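Local coordinates for protein multicopper oxidase (Pseudomonas thermotolerans, PDB 6VOW) that probably works as a laccase-like multicopper oxidase, taking electrons from phenolic substrates and using its copper centres to reduce dioxygen to water, at residues I93-I98 against Y123-E128; H393-K398 against G433-H438. One frame throughout, in Å; residues are numbered along the deposited sequence.

Contact 1: residues I93-I98 against Y123-E128; sequences IHWHGI and YVFKTE. With CU (copper (II) ion), chain C; C2O (Cu-O-Cu linkage), chain B.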
# COMPACT_ATOMS: atom_id res chain seq x y z
N ILE A 93 -2.88 -13.34 4.72
CA ILE A 93 -2.01 -12.13 4.73
C ILE A 93 -1.46 -12.04 3.38
O ILE A 93 -0.84 -12.98 2.89
CB ILE A 93 -0.85 -12.15 5.76
CG1 ILE A 93 -1.45 -12.10 7.15
CG2 ILE A 93 -0.00 -10.86 5.62
CD1 ILE A 93 -0.44 -12.27 8.29
N HIS A 94 -1.83 -10.96 2.71
CA HIS A 94 -1.24 -10.64 1.43
C HIS A 94 -0.17 -9.58 1.62
O HIS A 94 -0.36 -8.68 2.41
CB HIS A 94 -2.32 -10.15 0.48
CG HIS A 94 -1.77 -9.47 -0.74
ND1 HIS A 94 -1.14 -10.13 -1.77
CD2 HIS A 94 -1.79 -8.17 -1.09
CE1 HIS A 94 -0.72 -9.25 -2.67
NE2 HIS A 94 -1.14 -8.07 -2.29
N TRP A 95 0.95 -9.72 0.92
CA TRP A 95 2.17 -8.93 1.23
C TRP A 95 2.30 -8.00 0.06
O TRP A 95 2.84 -8.36 -1.06
CB TRP A 95 3.38 -9.81 1.43
CG TRP A 95 3.15 -10.81 2.46
CD1 TRP A 95 2.66 -12.05 2.28
CD2 TRP A 95 3.40 -10.67 3.86
NE1 TRP A 95 2.55 -12.69 3.49
CE2 TRP A 95 3.01 -11.89 4.48
CE3 TRP A 95 3.89 -9.63 4.67
CZ2 TRP A 95 3.10 -12.09 5.88
CZ3 TRP A 95 4.01 -9.85 6.07
CH2 TRP A 95 3.60 -11.06 6.66
N HIS A 96 1.66 -6.84 0.29
CA HIS A 96 1.37 -5.83 -0.77
C HIS A 96 2.67 -5.28 -1.27
O HIS A 96 3.37 -4.58 -0.55
CB HIS A 96 0.46 -4.67 -0.24
CG HIS A 96 0.11 -3.66 -1.32
ND1 HIS A 96 -1.17 -3.40 -1.74
CD2 HIS A 96 0.91 -2.88 -2.08
CE1 HIS A 96 -1.16 -2.46 -2.66
NE2 HIS A 96 0.10 -2.15 -2.91
N GLY A 97 2.99 -5.60 -2.51
CA GLY A 97 4.09 -5.04 -3.25
C GLY A 97 5.28 -6.03 -3.42
O GLY A 97 6.17 -5.82 -4.25
N ILE A 98 5.28 -7.09 -2.64
CA ILE A 98 6.37 -8.04 -2.67
C ILE A 98 6.18 -8.93 -3.85
O ILE A 98 5.16 -9.52 -4.02
CB ILE A 98 6.45 -8.93 -1.40
CG1 ILE A 98 6.59 -8.06 -0.11
CG2 ILE A 98 7.61 -9.93 -1.54
CD1 ILE A 98 7.74 -7.16 -0.19
N TYR A 123 4.32 -17.88 6.13
CA TYR A 123 4.69 -17.13 4.92
C TYR A 123 6.18 -17.02 4.96
O TYR A 123 6.70 -16.41 5.86
CB TYR A 123 4.03 -15.73 4.80
CG TYR A 123 2.50 -15.80 4.72
CD1 TYR A 123 1.86 -15.92 3.53
CD2 TYR A 123 1.73 -15.70 5.87
CE1 TYR A 123 0.48 -16.00 3.45
CE2 TYR A 123 0.35 -15.76 5.81
CZ TYR A 123 -0.27 -15.92 4.61
OH TYR A 123 -1.60 -16.02 4.61
N VAL A 124 6.87 -17.62 4.00
CA VAL A 124 8.32 -17.50 3.80
C VAL A 124 8.61 -17.03 2.41
O VAL A 124 8.21 -17.71 1.42
CB VAL A 124 9.11 -18.86 3.86
CG1 VAL A 124 10.45 -18.64 4.54
CG2 VAL A 124 8.35 -19.98 4.50
N PHE A 125 9.35 -15.94 2.27
CA PHE A 125 9.74 -15.53 0.91
C PHE A 125 10.92 -14.60 1.06
O PHE A 125 11.20 -14.08 2.17
CB PHE A 125 8.59 -14.83 0.19
CG PHE A 125 7.95 -13.75 1.04
CD1 PHE A 125 6.92 -14.05 1.93
CD2 PHE A 125 8.40 -12.40 0.99
CE1 PHE A 125 6.34 -13.03 2.70
CE2 PHE A 125 7.77 -11.41 1.76
CZ PHE A 125 6.74 -11.74 2.60
N LYS A 126 11.69 -14.50 -0.00
CA LYS A 126 12.80 -13.57 -0.03
C LYS A 126 12.20 -12.23 -0.46
O LYS A 126 11.31 -12.17 -1.33
CB LYS A 126 13.90 -14.02 -1.05
CG LYS A 126 14.55 -15.37 -0.83
CD LYS A 126 15.60 -15.69 -1.92
CE LYS A 126 16.91 -14.96 -1.67
NZ LYS A 126 17.51 -15.35 -0.36
N THR A 127 12.69 -11.18 0.20
CA THR A 127 12.44 -9.81 -0.11
C THR A 127 13.61 -9.23 -0.88
O THR A 127 14.61 -8.84 -0.26
CB THR A 127 12.21 -9.06 1.21
OG1 THR A 127 13.37 -9.21 2.05
CG2 THR A 127 11.02 -9.62 1.97
N GLU A 128 13.56 -9.26 -2.20
CA GLU A 128 14.57 -8.75 -3.07
C GLU A 128 14.48 -7.24 -3.34
O GLU A 128 15.42 -6.73 -3.99
CB GLU A 128 14.55 -9.47 -4.44
CG GLU A 128 14.69 -11.00 -4.36
CD GLU A 128 16.10 -11.51 -4.02
OE1 GLU A 128 17.03 -10.70 -3.81
OE2 GLU A 128 16.30 -12.72 -3.97
CU CU C . -1.18 -6.58 -3.63
CU2 C2O B . -2.84 -4.38 -0.96
CU3 C2O B . -4.92 -7.36 -3.78
O1 C2O B . -3.89 -5.76 -2.49
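Ile93 and Tyr123 meet with their CA atoms 8.4 Å apart, and at the other end Ile98 and Thr127 close to 6.8 Å, a spacing bridged by side chains because strands 94-96 and 120-126 belong to different sheets. The Tyr123 ring reaches across to the backbone of Ile93, where Ile93 N donates to Tyr123 OH over 3.0 Å (N-H...O 153°); the same hydroxyl also bonds Gln112. The face of the Tyr123 ring receives the indole edge of Trp95, with Trp95 NE1 3.3 Å from Tyr123 CD1 and the planes at 67°. Phe125 turns an edge onto one indole face, its CZ lying 3.7 Å from Trp95 CG, while Ile93 CG2 lies over the opposite face. Ile98 CG2 packs 3.6 Å from Phe125 CD2. A leucine in place of Tyr123 would probably leave Ile93 N without its acceptor and the NE1 edge of Trp95 without the ring face it rests on. His94 NE2 binds the lone copper CU at 2.0 Å and His96 ND1 binds CU2 of the Cu-O-Cu group at 2.1 Å. Trp95 is packed on both indole faces and at its NE1 edge, which probably helps steady the strand whose His94 and His96 bind copper.

Contact 2: residues H393-K398 against G433-H438; sequences HGMVFK and GVWMFH. With C2O (Cu-O-Cu linkage), chain B.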
# COMPACT_ATOMS: atom_id res chain seq x y z
N HIS A 393 -0.93 -7.58 -8.32
CA HIS A 393 -0.16 -8.47 -7.54
C HIS A 393 0.97 -9.05 -8.32
O HIS A 393 0.90 -9.14 -9.58
CB HIS A 393 -0.98 -9.65 -7.26
CG HIS A 393 -2.02 -9.38 -6.29
ND1 HIS A 393 -2.40 -10.31 -5.36
CD2 HIS A 393 -2.73 -8.26 -6.05
CE1 HIS A 393 -3.30 -9.77 -4.56
NE2 HIS A 393 -3.50 -8.53 -4.97
N GLY A 394 1.98 -9.49 -7.56
CA GLY A 394 2.97 -10.41 -8.08
C GLY A 394 4.09 -9.79 -8.82
O GLY A 394 5.11 -10.42 -8.96
N MET A 395 3.85 -8.59 -9.31
CA MET A 395 4.64 -7.95 -10.29
C MET A 395 4.66 -6.47 -10.08
O MET A 395 3.80 -5.88 -9.45
CB MET A 395 4.08 -8.22 -11.66
CG MET A 395 4.69 -9.46 -12.31
SD MET A 395 3.55 -10.62 -13.07
CE MET A 395 2.58 -9.63 -14.18
N VAL A 396 5.70 -5.88 -10.63
CA VAL A 396 5.90 -4.46 -10.55
C VAL A 396 5.79 -3.91 -11.95
O VAL A 396 6.38 -4.47 -12.86
CB VAL A 396 7.28 -4.22 -9.96
CG1 VAL A 396 7.86 -2.95 -10.47
CG2 VAL A 396 7.16 -4.16 -8.44
N PHE A 397 5.04 -2.83 -12.14
CA PHE A 397 5.00 -2.26 -13.46
C PHE A 397 5.65 -0.90 -13.42
O PHE A 397 5.81 -0.30 -12.35
CB PHE A 397 3.57 -2.19 -14.04
CG PHE A 397 2.59 -1.53 -13.13
CD1 PHE A 397 2.49 -0.15 -13.10
CD2 PHE A 397 1.77 -2.28 -12.32
CE1 PHE A 397 1.57 0.45 -12.21
CE2 PHE A 397 0.85 -1.72 -11.48
CZ PHE A 397 0.73 -0.35 -11.42
N LYS A 398 6.06 -0.45 -14.58
CA LYS A 398 6.66 0.85 -14.79
C LYS A 398 5.65 1.75 -15.45
O LYS A 398 5.10 1.40 -16.49
CB LYS A 398 7.87 0.72 -15.74
CG LYS A 398 8.70 1.97 -15.87
CD LYS A 398 9.96 1.77 -16.62
CE LYS A 398 10.99 2.78 -16.17
NZ LYS A 398 12.26 2.52 -16.93
N GLY A 433 1.93 -17.49 -12.22
CA GLY A 433 0.80 -17.62 -11.36
C GLY A 433 -0.41 -16.94 -11.91
O GLY A 433 -0.50 -16.72 -13.10
N VAL A 434 -1.34 -16.65 -11.01
CA VAL A 434 -2.57 -15.99 -11.31
C VAL A 434 -2.63 -14.85 -10.37
O VAL A 434 -2.82 -15.02 -9.21
CB VAL A 434 -3.80 -16.92 -11.14
CG1 VAL A 434 -5.07 -16.13 -11.53
CG2 VAL A 434 -3.68 -18.17 -12.02
N TRP A 435 -2.45 -13.65 -10.88
CA TRP A 435 -2.32 -12.48 -10.01
C TRP A 435 -3.52 -11.55 -10.10
O TRP A 435 -3.90 -11.11 -11.19
CB TRP A 435 -1.11 -11.67 -10.44
CG TRP A 435 -0.02 -12.53 -10.57
CD1 TRP A 435 0.41 -13.14 -11.71
CD2 TRP A 435 0.73 -13.07 -9.51
NE1 TRP A 435 1.43 -14.00 -11.42
CE2 TRP A 435 1.65 -13.97 -10.07
CE3 TRP A 435 0.74 -12.86 -8.16
CZ2 TRP A 435 2.63 -14.61 -9.30
CZ3 TRP A 435 1.72 -13.55 -7.39
CH2 TRP A 435 2.64 -14.39 -7.98
N MET A 436 -4.05 -11.23 -8.95
CA MET A 436 -5.11 -10.23 -8.84
C MET A 436 -4.66 -8.85 -9.31
O MET A 436 -3.53 -8.38 -9.06
CB MET A 436 -5.66 -10.09 -7.41
CG MET A 436 -6.17 -11.38 -6.76
SD MET A 436 -7.39 -12.28 -7.77
CE MET A 436 -6.36 -13.20 -8.93
N PHE A 437 -5.63 -8.21 -9.91
CA PHE A 437 -5.48 -6.93 -10.55
C PHE A 437 -6.73 -6.16 -10.24
O PHE A 437 -7.79 -6.52 -10.67
CB PHE A 437 -5.36 -7.16 -12.00
CG PHE A 437 -5.16 -5.94 -12.79
CD1 PHE A 437 -4.26 -4.98 -12.42
CD2 PHE A 437 -5.83 -5.80 -14.00
CE1 PHE A 437 -4.06 -3.86 -13.21
CE2 PHE A 437 -5.62 -4.70 -14.82
CZ PHE A 437 -4.72 -3.73 -14.41
N HIS A 438 -6.59 -5.17 -9.39
CA HIS A 438 -7.75 -4.57 -8.83
C HIS A 438 -7.56 -3.13 -8.30
O HIS A 438 -6.44 -2.62 -8.03
CB HIS A 438 -8.34 -5.52 -7.78
CG HIS A 438 -7.56 -5.54 -6.52
ND1 HIS A 438 -7.66 -4.55 -5.58
CD2 HIS A 438 -6.55 -6.34 -6.10
CE1 HIS A 438 -6.81 -4.77 -4.60
NE2 HIS A 438 -6.14 -5.84 -4.90
CU2 C2O B . -2.84 -4.38 -0.96
CU3 C2O B . -4.92 -7.36 -3.78
O1 C2O B . -3.89 -5.76 -2.49
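His393 and Met436 are joined by a backbone hydrogen bond, His393 N to Met436 O, 2.8 Å long with an N-H...O angle of 175°. Met436 then sets its CB squarely over the imidazole of His393, a CH-pi contact 3.6 Å from the ring centroid. Next to it Gly394 lays its CA on the six-membered ring of Trp435, 3.3 Å from Trp435 CE3; a side chain on Gly394 would run into that ring. The Met436 CB contact over its face and the hydrogen bond from His393 ND1 to Asp105 probably help set how the His393 imidazole is turned, and His393 NE2 binds CU3 of the Cu-O-Cu group at 2.2 Å. His438 NE2 reaches the same CU3 at 2.2 Å, the two imidazoles meeting rim to rim with planes at 68°, and His138 is a further ligand.

The packing thins away from the metal. Met395 brings SD over the same indole face as Gly394, a Met-aromatic contact 4.5 Å from the centroid of the five-membered ring of Trp435. Farther on the chains part: 393-398 enters strand 397-402 of another sheet, and partly exposed Lys398 ends in a salt bridge with Glu316. Two histidines from separate parts of a cupredoxin-like domain, one of them next to the copper ligand Cys439, converging on one ion are characteristic of the trinuclear copper cluster of multicopper oxidases.

Contacts 1 and 2 come from the two multicopper oxidase family regions of the chain, and their centres lie about 13 Å apart, with the copper cluster drawing ligands from both. They touch directly where the rings of His94 and His393 stack, His94 CE1 lying 3.2 Å from His393 CE1. Asp105 ties the pair together, its backbone O bonding His94 ND1 and its carboxylate His393 ND1. Contact 1 supplies ligands to two coppers, shared with His391 in one case and with His136 and His440 in the other; contact 2 holds the third. The ion on His94 sits close to both coppers of the Cu-O-Cu group, consistent with a type 2/type 3 cluster for dioxygen reduction between cupredoxin domains.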